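Leucine aminopeptidase A1, chloroplastic (Solanum lycopersicum, PDB 5D8N) removes N-terminal amino acids, preferably leucine, from peptides as a magnesium-dependent homohexameric M17 aminopeptidase, regulates wound signalling and has a role in insect defence. Local coordinates at residues G216-N221 with N513-Y517; A267-T273 with A362-R366; N275-I280 with A354-N358; V332-A336 with H350-A354; A373-I379 with F486-F490. The protein carries 1 engineered substitution. The contacts are given in a common frame with arbitrary orientation. Residues are numbered along the deposited sequence.

Interaction 1. Residues G216-N221 with N513-Y517; sequences GRELVN and NATGY. With MG (magnesium ion), chain H.
Three hydrogen bonds fasten the last turn of helix 197-221 to segment 513-517, two at its backbone and one at the Asn513 side chain. Arg217, extended as m, t, t, donates from NE to Thr515 O (2.9 Å); a water links Arg217 NH2 (2.9 Å) to Thr515 O (2.7 Å). Asn221, chi1 m, accepts from Ala514 N at OD1 (2.9 Å) and donates from ND2 to Asn513 OD1 (3.0 Å), an amide being suited to both roles. Asn513 and Ala514 are extended; Thr515 then forms an ST turn, Tyr517 N to Thr515 OG1 3.0 Å, and Thr515 OG1 is also hydrogen-bonded to Pro505 O. Gly516 (phi 72°) packs on Gly216, CA-CA 4.6 Å, where a side chain would crowd Arg217 CG. Small Ala514 lets Val220 in, CB to CB 3.4 Å. Val220 O binds a magnesium ion at 2.3 Å, with four waters and Ala222 O completing its shell. Carbonyl and water ligands alone mark this ion as distinct from the carboxylate-bound catalytic pair, and a helix C-terminus, with carbonyls left unused by helical bonding, suits such a site.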
# COMPACT_ATOMS: atom_id res chain seq x y z
N GLY A 216 -36.89 8.37 -1.49
CA GLY A 216 -35.58 7.92 -1.90
C GLY A 216 -34.46 8.29 -0.92
O GLY A 216 -33.65 7.45 -0.57
N ARG A 217 -34.43 9.53 -0.46
CA ARG A 217 -33.46 9.95 0.55
C ARG A 217 -33.57 9.11 1.81
O ARG A 217 -32.56 8.63 2.34
CB ARG A 217 -33.69 11.41 0.95
CG ARG A 217 -33.39 12.37 -0.18
CD ARG A 217 -33.41 13.81 0.29
NE ARG A 217 -33.10 14.70 -0.82
CZ ARG A 217 -33.06 16.02 -0.72
NH1 ARG A 217 -33.28 16.58 0.47
NH2 ARG A 217 -32.97 16.78 -1.81
N GLU A 218 -34.81 8.89 2.26
CA GLU A 218 -35.00 8.09 3.47
C GLU A 218 -34.53 6.65 3.35
O GLU A 218 -33.87 6.12 4.25
CB GLU A 218 -36.47 8.12 3.89
CG GLU A 218 -36.88 9.45 4.51
CD GLU A 218 -38.33 9.46 4.95
OE1 GLU A 218 -39.15 8.76 4.31
OE2 GLU A 218 -38.67 10.23 5.88
N LEU A 219 -34.75 6.08 2.17
CA LEU A 219 -34.36 4.69 1.96
C LEU A 219 -32.84 4.55 2.00
O LEU A 219 -32.32 3.57 2.50
CB LEU A 219 -34.93 4.16 0.65
CG LEU A 219 -36.45 3.98 0.66
CD1 LEU A 219 -36.92 3.60 -0.73
CD2 LEU A 219 -36.86 2.91 1.66
N VAL A 220 -32.14 5.55 1.48
CA VAL A 220 -30.69 5.54 1.43
C VAL A 220 -30.10 5.95 2.78
O VAL A 220 -29.14 5.36 3.21
CB VAL A 220 -30.17 6.47 0.31
CG1 VAL A 220 -28.65 6.51 0.30
CG2 VAL A 220 -30.67 6.00 -1.05
N ASN A 221 -30.56 7.04 3.37
CA ASN A 221 -30.07 7.43 4.67
C ASN A 221 -30.11 6.28 5.67
O ASN A 221 -29.30 6.23 6.59
CB ASN A 221 -30.90 8.58 5.23
CG ASN A 221 -30.54 9.92 4.62
OD1 ASN A 221 -29.53 10.09 3.96
ND2 ASN A 221 -31.43 10.88 4.80
N ASN A 513 -25.64 13.33 3.47
CA ASN A 513 -26.99 12.81 3.36
C ASN A 513 -27.18 12.30 1.95
O ASN A 513 -26.56 12.82 1.02
CB ASN A 513 -28.03 13.90 3.71
CG ASN A 513 -29.03 13.46 4.78
OD1 ASN A 513 -30.25 13.63 4.63
ND2 ASN A 513 -28.53 12.90 5.88
N ALA A 514 -28.19 11.46 1.80
CA ALA A 514 -28.67 11.03 0.50
C ALA A 514 -29.38 12.16 -0.25
O ALA A 514 -29.95 13.06 0.36
CB ALA A 514 -29.61 9.85 0.68
N THR A 515 -29.43 12.05 -1.57
CA THR A 515 -30.05 13.09 -2.39
C THR A 515 -31.40 12.69 -2.95
O THR A 515 -32.18 13.56 -3.32
CB THR A 515 -29.15 13.49 -3.58
OG1 THR A 515 -28.88 12.33 -4.36
CG2 THR A 515 -27.81 14.08 -3.10
N GLY A 516 -31.60 11.40 -3.19
CA GLY A 516 -32.73 10.92 -3.96
C GLY A 516 -32.58 11.24 -5.44
O GLY A 516 -33.57 11.29 -6.18
N TYR A 517 -31.32 11.42 -5.86
CA TYR A 517 -31.00 11.56 -7.27
C TYR A 517 -31.68 10.48 -8.10
O TYR A 517 -31.56 9.29 -7.81
CB TYR A 517 -29.49 11.52 -7.49
CG TYR A 517 -29.09 11.63 -8.94
CD1 TYR A 517 -29.00 10.51 -9.75
CD2 TYR A 517 -28.71 12.84 -9.48
CE1 TYR A 517 -28.73 10.62 -11.10
CE2 TYR A 517 -28.28 12.95 -10.79
CZ TYR A 517 -28.36 11.85 -11.61
OH TYR A 517 -27.95 11.97 -12.93
MG MG H . -28.46 3.29 3.83
O HOH W 1 -32.72 15.93 -4.52
O HOH W 2 -30.12 2.18 2.69
O HOH W 3 -26.73 4.35 4.67
O HOH W 4 -27.63 1.28 4.05
O HOH W 5 -27.52 3.17 1.89

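Interaction 2. Residues A267-T273 with A362-R366; sequences AVAAAAT and AEGMR
Segment 362-366 is an irregular loop running past segment 267-273, which begins in helix 263-269, and the two backbones come closest at Ala271 and Gly364, CA to CA 3.6 Å. Glu363, pointing toward the other segment with chi1 m, lays its carbonyl O 3.4 Å from Ala270 CB. Its carboxylate reaches Thr273: Glu363 OE1 lies 3.7 Å from Thr273 CG2, and one water donates both to Glu363 OE1 (2.7 Å) and to Thr273 OG1 (2.5 Å), Thr273 holding chi1 at p. Gly364 (phi/psi -83°/164°) is pressed against Ala271, with Gly364 CA 3.5 Å from Ala271 CB; a side chain here would collide with that methyl, so glycine fits. Alanine at 270 and 271 likewise keeps the approach close, while Ala272 forms the centre of an inverse gamma turn. Here a loop between strands 347-358 and 370-372 packs at a subunit interface of the catalytic domain: Ala362 touches Ala271 of the third subunit, and Thr273 touches Ala362 of the second. Met365 (phi/psi -72°/141°) closes the second bridge by water, which accepts from Met365 N (2.9 Å) and Ala271 N (3.1 Å) and lies 2.7 Å from Ala267 O. The flexible Met365 side chain, t, t, p, places SD 3.8 Å from Ala267 CB and CE 4.1 Å from Val268 CG2, and also touches Glu387, a magnesium ligand. Arg366 forms salt bridges with Asp369 and with Glu357 of the third subunit.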
# COMPACT_ATOMS: atom_id res chain seq x y z
N ALA A 267 -26.80 -16.31 -5.95
CA ALA A 267 -25.43 -16.51 -5.46
C ALA A 267 -24.95 -15.33 -4.59
O ALA A 267 -24.31 -15.53 -3.57
CB ALA A 267 -24.48 -16.70 -6.63
N VAL A 268 -25.28 -14.12 -5.00
CA VAL A 268 -24.89 -12.95 -4.22
C VAL A 268 -25.60 -12.97 -2.90
O VAL A 268 -25.01 -12.71 -1.86
CB VAL A 268 -25.26 -11.64 -4.97
CG1 VAL A 268 -24.94 -10.43 -4.10
CG2 VAL A 268 -24.47 -11.54 -6.27
N ALA A 269 -26.87 -13.34 -2.92
CA ALA A 269 -27.70 -13.37 -1.72
C ALA A 269 -27.40 -14.51 -0.72
O ALA A 269 -27.84 -14.47 0.43
CB ALA A 269 -29.16 -13.44 -2.12
N ALA A 270 -26.66 -15.53 -1.15
CA ALA A 270 -26.56 -16.78 -0.41
C ALA A 270 -25.91 -16.61 0.97
O ALA A 270 -26.30 -17.28 1.92
CB ALA A 270 -25.78 -17.81 -1.23
N ALA A 271 -24.96 -15.70 1.09
CA ALA A 271 -24.26 -15.57 2.38
C ALA A 271 -25.23 -15.10 3.47
O ALA A 271 -25.11 -15.53 4.63
CB ALA A 271 -23.09 -14.61 2.27
N ALA A 272 -26.14 -14.21 3.10
CA ALA A 272 -26.95 -13.44 4.05
C ALA A 272 -28.16 -14.25 4.49
O ALA A 272 -29.29 -13.97 4.09
CB ALA A 272 -27.39 -12.14 3.43
N THR A 273 -27.91 -15.21 5.37
CA THR A 273 -28.97 -16.12 5.80
C THR A 273 -29.92 -15.46 6.81
O THR A 273 -31.04 -15.91 7.00
CB THR A 273 -28.37 -17.38 6.45
OG1 THR A 273 -27.53 -16.99 7.54
CG2 THR A 273 -27.56 -18.19 5.41
N ALA A 362 -20.40 -18.87 5.91
CA ALA A 362 -20.10 -20.20 5.36
C ALA A 362 -20.96 -20.56 4.14
O ALA A 362 -20.57 -21.42 3.34
CB ALA A 362 -20.25 -21.26 6.45
N GLU A 363 -22.15 -19.95 4.06
CA GLU A 363 -23.11 -20.20 2.99
C GLU A 363 -22.85 -19.29 1.79
O GLU A 363 -23.53 -19.41 0.76
CB GLU A 363 -24.55 -20.00 3.49
CG GLU A 363 -25.03 -21.05 4.49
CD GLU A 363 -24.76 -20.67 5.94
OE1 GLU A 363 -24.17 -19.58 6.20
OE2 GLU A 363 -25.19 -21.46 6.84
N GLY A 364 -21.80 -18.49 1.85
CA GLY A 364 -21.56 -17.47 0.84
C GLY A 364 -20.87 -17.92 -0.43
O GLY A 364 -20.18 -18.95 -0.45
N MET A 365 -20.97 -17.08 -1.46
CA MET A 365 -20.20 -17.22 -2.70
C MET A 365 -18.73 -16.88 -2.46
O MET A 365 -18.42 -15.99 -1.69
CB MET A 365 -20.79 -16.31 -3.78
CG MET A 365 -20.04 -16.30 -5.09
SD MET A 365 -20.94 -15.45 -6.41
CE MET A 365 -21.18 -13.84 -5.71
N ARG A 366 -17.83 -17.63 -3.09
CA ARG A 366 -16.40 -17.37 -3.01
C ARG A 366 -15.94 -16.68 -4.27
O ARG A 366 -16.46 -16.95 -5.33
CB ARG A 366 -15.65 -18.71 -2.89
CG ARG A 366 -15.95 -19.55 -1.65
CD ARG A 366 -15.94 -21.03 -1.98
NE ARG A 366 -17.11 -21.36 -2.77
CZ ARG A 366 -18.25 -21.81 -2.26
NH1 ARG A 366 -18.26 -22.37 -1.06
NH2 ARG A 366 -19.38 -21.70 -2.98
O HOH W 6 -23.02 -15.03 -1.22
O HOH W 7 -25.44 -18.27 8.20

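Interaction 3. Residues N275-I280 with A354-N358; sequences NPPYFI and AACEN
Strands 278-280 and 354-358 run antiparallel, their short axes 4.8 Å apart at 151°. Tyr278 and Ala355 form a hydrogen-bonded pair (CA-CA 5.3 Å), with Tyr278 N to Ala355 O 3.1 Å and Ala355 N to Tyr278 O 3.0 Å; Phe279 and Ala354 are the next, non-hydrogen-bonded pair (CA-CA 4.4 Å). Pro277, lacking an amide hydrogen, stands opposite Cys356, CA to CA 4.4 Å. Beyond it the segments diverge and water takes over, donating to Asn275 O (2.8 Å) and accepting from Glu357 N (2.9 Å). Among side chains, Phe279 (chi1 t) sets CD2 3.7 Å from Ala354 CB, the small alanine leaving room for the ring, which also stacks edge-to-face with Tyr398. Pro277 CB meets Cys356 CB at 3.9 Å, and Ile280 CD1 lies 4.4 Å from Ala355 CB. Glu357, p then t, brings OE2 to a second water (2.7 Å) that accepts from Asn275 N (3.3 Å), while OE1 makes a salt bridge to Arg366 of the second subunit. Such pairing is that of neighbouring strands in the central mixed sheet of the M17 catalytic domain, whose strand 347-358 ends beside the metal site: Asn358 ND2 bonds to the magnesium ligand Asp305.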
# COMPACT_ATOMS: atom_id res chain seq x y z
N ASN A 275 -30.90 -12.12 6.90
CA ASN A 275 -31.78 -11.19 6.19
C ASN A 275 -32.01 -11.67 4.75
O ASN A 275 -31.32 -11.27 3.82
CB ASN A 275 -31.18 -9.77 6.17
CG ASN A 275 -31.04 -9.17 7.55
OD1 ASN A 275 -29.97 -8.69 7.93
ND2 ASN A 275 -32.12 -9.16 8.30
N PRO A 276 -33.01 -12.54 4.57
CA PRO A 276 -33.27 -13.14 3.26
C PRO A 276 -33.53 -12.12 2.17
O PRO A 276 -34.07 -11.04 2.44
CB PRO A 276 -34.54 -13.99 3.50
CG PRO A 276 -34.75 -14.07 4.97
CD PRO A 276 -33.96 -12.97 5.61
N PRO A 277 -33.39 -12.54 0.91
CA PRO A 277 -33.57 -11.67 -0.24
C PRO A 277 -35.00 -11.68 -0.77
O PRO A 277 -35.73 -12.62 -0.51
CB PRO A 277 -32.70 -12.32 -1.29
CG PRO A 277 -32.79 -13.77 -0.98
CD PRO A 277 -32.89 -13.86 0.52
N TYR A 278 -35.42 -10.56 -1.36
CA TYR A 278 -36.75 -10.44 -1.92
C TYR A 278 -36.62 -9.72 -3.24
O TYR A 278 -36.00 -8.66 -3.35
CB TYR A 278 -37.69 -9.65 -0.99
CG TYR A 278 -38.03 -10.43 0.26
CD1 TYR A 278 -38.97 -11.47 0.22
CD2 TYR A 278 -37.32 -10.24 1.43
CE1 TYR A 278 -39.18 -12.30 1.31
CE2 TYR A 278 -37.55 -11.04 2.54
CZ TYR A 278 -38.52 -12.03 2.49
OH TYR A 278 -38.69 -12.86 3.58
N PHE A 279 -37.33 -10.24 -4.23
CA PHE A 279 -37.31 -9.65 -5.56
C PHE A 279 -38.61 -8.87 -5.69
O PHE A 279 -39.70 -9.43 -5.61
CB PHE A 279 -37.17 -10.77 -6.60
CG PHE A 279 -36.95 -10.28 -8.00
CD1 PHE A 279 -38.02 -9.88 -8.79
CD2 PHE A 279 -35.69 -10.36 -8.58
CE1 PHE A 279 -37.81 -9.44 -10.09
CE2 PHE A 279 -35.49 -9.94 -9.87
CZ PHE A 279 -36.54 -9.46 -10.63
N ILE A 280 -38.48 -7.57 -5.89
CA ILE A 280 -39.58 -6.65 -5.87
C ILE A 280 -40.03 -6.30 -7.27
O ILE A 280 -39.24 -5.85 -8.11
CB ILE A 280 -39.18 -5.35 -5.14
CG1 ILE A 280 -38.83 -5.65 -3.68
CG2 ILE A 280 -40.30 -4.34 -5.22
CD1 ILE A 280 -38.08 -4.52 -3.01
N ALA A 354 -34.05 -6.32 -7.42
CA ALA A 354 -33.60 -7.58 -6.84
C ALA A 354 -32.83 -7.31 -5.55
O ALA A 354 -31.62 -7.01 -5.57
CB ALA A 354 -32.74 -8.34 -7.83
N ALA A 355 -33.56 -7.30 -4.44
CA ALA A 355 -33.02 -6.84 -3.18
C ALA A 355 -32.37 -7.97 -2.38
O ALA A 355 -32.88 -9.09 -2.30
CB ALA A 355 -34.12 -6.20 -2.35
N CYS A 356 -31.20 -7.69 -1.85
CA CYS A 356 -30.46 -8.61 -1.00
C CYS A 356 -29.38 -7.83 -0.27
O CYS A 356 -29.16 -6.65 -0.56
CB CYS A 356 -29.82 -9.73 -1.83
SG CYS A 356 -28.64 -9.15 -3.07
N GLU A 357 -28.74 -8.46 0.69
CA GLU A 357 -27.51 -7.92 1.25
C GLU A 357 -26.37 -8.87 0.97
O GLU A 357 -26.56 -10.06 0.81
CB GLU A 357 -27.63 -7.56 2.74
CG GLU A 357 -27.94 -8.70 3.67
CD GLU A 357 -27.90 -8.33 5.13
OE1 GLU A 357 -27.73 -7.13 5.48
OE2 GLU A 357 -27.82 -9.30 5.93
N ASN A 358 -25.22 -8.27 0.65
CA ASN A 358 -24.04 -9.02 0.28
C ASN A 358 -23.13 -9.18 1.50
O ASN A 358 -22.41 -8.25 1.88
CB ASN A 358 -23.30 -8.30 -0.86
CG ASN A 358 -22.02 -9.02 -1.25
OD1 ASN A 358 -21.77 -10.14 -0.81
ND2 ASN A 358 -21.15 -8.34 -2.00
O HOH W 8 -27.64 -11.87 6.84
O HOH W 9 -30.35 -10.82 1.28

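Interaction 4. Residues V332-A336 with H350-A354; sequences VLGAA and HFIVA
Helix 332-336 packs over strand 350-354 with their short axes 8.7 Å apart, a spacing filled by side chains, and their N-to-C directions at 151° (signed crossing -151°), so they run nearly antiparallel. Helical backbone angles hold throughout the first segment, with Ala336 N bonded to Val332 O at 3.1 Å, and extended ones throughout the second; the closest pair of CA atoms is Val332 and Phe351, 6.4 Å. The most directional contact is a CH-pi interaction. Phe351 adopts chi1 m with chi2 78°, and Ala336 CB sits 3.7 Å from the ring centroid, only 11° off the normal. Alanine suits this place because a methyl can settle on the ring without pushing helix and strand apart. The remaining contacts are van der Waals packing, mostly apolar. Val332 O lies 3.5 Å from Phe351 CD2, and Ala335 CB touches Phe351 CE2 at 4.2 Å, while Val332, chi1 t, directs CG1 to Phe351 CB (3.8 Å) and Val353 CG2 (4.4 Å), a beta-branched residue filling the space between the two strand side chains that point toward the helix. Strand alternation sends Ile352 the other way, onto helix 388-401, and Phe351 also rests on Leu339 of helix 327-342. All six touching residues are buried. The chain leaves helix 327-342 and turns back into strand 347-358, an alpha-beta unit of the alpha/beta/alpha sandwich of the M17 catalytic domain, in which helices cover both faces of the central sheet.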
# COMPACT_ATOMS: atom_id res chain seq x y z
N VAL A 332 -35.75 4.26 -8.02
CA VAL A 332 -36.85 3.52 -8.65
C VAL A 332 -38.13 3.55 -7.80
O VAL A 332 -39.22 3.80 -8.30
CB VAL A 332 -36.40 2.10 -9.00
CG1 VAL A 332 -37.56 1.21 -9.38
CG2 VAL A 332 -35.40 2.16 -10.16
N LEU A 333 -38.00 3.26 -6.51
CA LEU A 333 -39.19 3.28 -5.64
C LEU A 333 -39.74 4.68 -5.45
O LEU A 333 -40.95 4.89 -5.42
CB LEU A 333 -38.86 2.64 -4.30
CG LEU A 333 -38.55 1.14 -4.42
CD1 LEU A 333 -38.17 0.60 -3.06
CD2 LEU A 333 -39.71 0.32 -4.95
N GLY A 334 -38.84 5.66 -5.40
CA GLY A 334 -39.24 7.07 -5.39
C GLY A 334 -40.03 7.46 -6.62
O GLY A 334 -41.07 8.12 -6.53
N ALA A 335 -39.63 6.94 -7.76
CA ALA A 335 -40.37 7.20 -8.98
C ALA A 335 -41.77 6.60 -8.90
O ALA A 335 -42.73 7.20 -9.39
CB ALA A 335 -39.62 6.67 -10.20
N ALA A 336 -41.89 5.41 -8.32
CA ALA A 336 -43.18 4.75 -8.20
C ALA A 336 -44.12 5.57 -7.33
O ALA A 336 -45.29 5.70 -7.64
CB ALA A 336 -43.04 3.36 -7.62
N HIS A 350 -43.05 -0.90 -15.16
CA HIS A 350 -42.62 -1.93 -14.22
C HIS A 350 -41.42 -1.46 -13.42
O HIS A 350 -40.47 -0.89 -13.98
CB HIS A 350 -42.26 -3.18 -15.02
CG HIS A 350 -43.41 -3.75 -15.76
ND1 HIS A 350 -44.13 -4.83 -15.30
CD2 HIS A 350 -43.98 -3.41 -16.94
CE1 HIS A 350 -45.13 -5.08 -16.11
NE2 HIS A 350 -45.02 -4.27 -17.15
N PHE A 351 -41.55 -1.53 -12.10
CA PHE A 351 -40.47 -1.15 -11.20
C PHE A 351 -39.88 -2.41 -10.57
O PHE A 351 -40.59 -3.17 -9.91
CB PHE A 351 -40.98 -0.22 -10.09
CG PHE A 351 -41.79 0.94 -10.56
CD1 PHE A 351 -43.12 0.77 -10.93
CD2 PHE A 351 -41.22 2.19 -10.68
CE1 PHE A 351 -43.87 1.87 -11.32
CE2 PHE A 351 -41.93 3.27 -11.17
CZ PHE A 351 -43.26 3.12 -11.49
N ILE A 352 -38.59 -2.65 -10.82
CA ILE A 352 -37.98 -3.94 -10.49
C ILE A 352 -36.69 -3.79 -9.69
O ILE A 352 -35.82 -3.02 -10.07
CB ILE A 352 -37.71 -4.71 -11.79
CG1 ILE A 352 -39.04 -5.11 -12.43
CG2 ILE A 352 -36.87 -5.94 -11.52
CD1 ILE A 352 -38.93 -5.42 -13.90
N VAL A 353 -36.65 -4.40 -8.51
CA VAL A 353 -35.49 -4.38 -7.63
C VAL A 353 -35.21 -5.77 -7.07
O VAL A 353 -36.04 -6.35 -6.36
CB VAL A 353 -35.70 -3.44 -6.44
CG1 VAL A 353 -34.49 -3.52 -5.51
CG2 VAL A 353 -35.87 -2.00 -6.91
N ALA A 354 -34.05 -6.32 -7.42
CA ALA A 354 -33.60 -7.58 -6.84
C ALA A 354 -32.83 -7.31 -5.55
O ALA A 354 -31.62 -7.01 -5.57
CB ALA A 354 -32.74 -8.34 -7.83

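Interaction 5. Residues A373-I379 with F486-F490; sequences ASNGKTI and FLKQF
Ala373 opens a type I beta turn closed by Gly376 N to Ala373 O (2.9 Å), and Ala373 CB lies 3.7 Å from Phe490 CE1. Asn375, chi1 p, has two tasks: OD1 accepts from Lys377 N (3.1 Å) in an Asx turn, while ND2 makes a weak hydrogen bond to Gln489 O (3.2 Å) and lies 3.5 Å from Phe490 CD1. Gly376 follows at phi/psi 89°/-12°, angles at which a CB would strike the preceding carbonyl, so glycine suits the turn. Ala373 N to Lys377 O (2.9 Å) closes the hairpin that joins strands 370-372 and 378-380. Lys377, its side chain m, t, t, t, reaches Gln489 and donates from NZ to both Gln489 O (2.8 Å) and Gln489 OE1 (3.0 Å), Gln489 folding back as m, m; Lys377 CB stays 4.1 Å from Phe490 CE1. Thr378 faces away and bonds to Phe176 O of the third subunit. Ile379, in strand 378-380, sends CG2 to the edge of the Phe486 ring (3.9 Å from CE2) and CD1 to Phe490 CZ (3.8 Å). Phe486, chi1 t, also touches Arg389, a predicted active-site residue. Apolar packing of aliphatic groups on two rings is thus combined with polar bonding at one carbonyl, Gln489 O, to which the Lys377 ammonium and, weakly, the Asn375 amide both donate.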
# COMPACT_ATOMS: atom_id res chain seq x y z
N ALA A 373 -26.63 -17.16 -14.79
CA ALA A 373 -27.79 -16.25 -14.81
C ALA A 373 -29.01 -16.92 -15.45
O ALA A 373 -28.90 -18.01 -16.01
CB ALA A 373 -27.44 -14.98 -15.57
N SER A 374 -30.17 -16.29 -15.31
CA SER A 374 -31.42 -16.89 -15.74
C SER A 374 -31.58 -16.94 -17.25
O SER A 374 -32.51 -17.56 -17.75
CB SER A 374 -32.63 -16.16 -15.11
OG SER A 374 -32.54 -14.76 -15.25
N ASN A 375 -30.65 -16.35 -18.00
CA ASN A 375 -30.58 -16.58 -19.45
C ASN A 375 -29.56 -17.64 -19.84
O ASN A 375 -29.28 -17.83 -21.02
CB ASN A 375 -30.27 -15.30 -20.20
CG ASN A 375 -28.88 -14.77 -19.92
OD1 ASN A 375 -28.15 -15.30 -19.09
ND2 ASN A 375 -28.51 -13.69 -20.61
N GLY A 376 -29.05 -18.38 -18.87
CA GLY A 376 -28.13 -19.48 -19.13
C GLY A 376 -26.66 -19.10 -19.19
O GLY A 376 -25.81 -19.99 -19.36
N LYS A 377 -26.34 -17.81 -19.25
CA LYS A 377 -24.93 -17.42 -19.39
C LYS A 377 -24.20 -17.61 -18.08
O LYS A 377 -24.77 -17.36 -17.02
CB LYS A 377 -24.78 -15.97 -19.88
CG LYS A 377 -25.36 -15.77 -21.26
CD LYS A 377 -25.11 -14.37 -21.79
CE LYS A 377 -25.79 -14.21 -23.14
NZ LYS A 377 -25.59 -12.86 -23.68
N THR A 378 -22.94 -18.03 -18.17
CA THR A 378 -22.15 -18.30 -16.97
C THR A 378 -21.15 -17.19 -16.71
O THR A 378 -20.60 -16.59 -17.65
CB THR A 378 -21.36 -19.61 -17.11
OG1 THR A 378 -20.60 -19.60 -18.32
CG2 THR A 378 -22.30 -20.77 -17.15
N ILE A 379 -20.97 -16.88 -15.42
CA ILE A 379 -20.12 -15.77 -14.99
C ILE A 379 -19.13 -16.23 -13.97
O ILE A 379 -19.50 -16.81 -12.95
CB ILE A 379 -20.96 -14.65 -14.35
CG1 ILE A 379 -22.05 -14.19 -15.32
CG2 ILE A 379 -20.10 -13.47 -13.94
CD1 ILE A 379 -23.29 -13.71 -14.59
N PHE A 486 -20.97 -5.57 -19.57
CA PHE A 486 -21.40 -6.74 -18.82
C PHE A 486 -22.92 -6.84 -18.76
O PHE A 486 -23.51 -7.87 -19.07
CB PHE A 486 -20.77 -6.76 -17.43
CG PHE A 486 -21.26 -7.87 -16.56
CD1 PHE A 486 -22.41 -7.72 -15.79
CD2 PHE A 486 -20.54 -9.04 -16.46
CE1 PHE A 486 -22.83 -8.75 -14.95
CE2 PHE A 486 -20.96 -10.07 -15.64
CZ PHE A 486 -22.17 -9.97 -14.98
N LEU A 487 -23.55 -5.74 -18.37
CA LEU A 487 -24.99 -5.72 -18.20
C LEU A 487 -25.72 -5.97 -19.51
O LEU A 487 -26.76 -6.61 -19.52
CB LEU A 487 -25.45 -4.40 -17.60
CG LEU A 487 -24.99 -4.14 -16.17
CD1 LEU A 487 -25.40 -2.72 -15.75
CD2 LEU A 487 -25.56 -5.17 -15.22
N LYS A 488 -25.15 -5.49 -20.60
CA LYS A 488 -25.71 -5.69 -21.93
C LYS A 488 -25.89 -7.16 -22.29
O LYS A 488 -26.73 -7.49 -23.11
CB LYS A 488 -24.79 -5.05 -22.96
CG LYS A 488 -25.29 -5.06 -24.40
CD LYS A 488 -24.37 -4.23 -25.28
CE LYS A 488 -24.72 -4.27 -26.76
NZ LYS A 488 -24.01 -5.42 -27.38
N GLN A 489 -25.08 -8.04 -21.71
CA GLN A 489 -25.16 -9.46 -21.99
C GLN A 489 -26.49 -10.03 -21.52
O GLN A 489 -26.81 -11.18 -21.78
CB GLN A 489 -24.02 -10.22 -21.29
CG GLN A 489 -22.63 -9.95 -21.87
CD GLN A 489 -22.41 -10.67 -23.18
OE1 GLN A 489 -22.81 -11.82 -23.36
NE2 GLN A 489 -21.88 -9.94 -24.14
N PHE A 490 -27.21 -9.28 -20.70
CA PHE A 490 -28.41 -9.79 -20.07
C PHE A 490 -29.67 -9.07 -20.51
O PHE A 490 -30.74 -9.18 -19.88
CB PHE A 490 -28.22 -9.75 -18.55
CG PHE A 490 -27.00 -10.49 -18.11
CD1 PHE A 490 -26.99 -11.88 -18.06
CD2 PHE A 490 -25.81 -9.81 -17.91
CE1 PHE A 490 -25.82 -12.56 -17.83
CE2 PHE A 490 -24.65 -10.49 -17.58
CZ PHE A 490 -24.64 -11.87 -17.59

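How the interactions relate
All five contacts lie in the catalytic domain. Interactions 3 and 4 share strand 347-358 and Ala354, with centres 14 Å apart: one pairs that strand with its neighbour in the eight-stranded sheet, the other covers it with helix 327-342. Interaction 1, spanning the longest stretch of chain and enclosing the others in sequence, touches interaction 4 through Leu219 and Leu333. Interaction 2 packs on interaction 3 (centres 12 Å apart), where helix 263-269 meets Cys356 and Pro277, and both touch the second subunit. Interaction 5 follows interactions 2 to 4 along the chain, 19 Å from interaction 2 between centres; both touch the third subunit. Interactions 2, 3 and 5 thus also lie where subunits meet, while no other chain touches interaction 4.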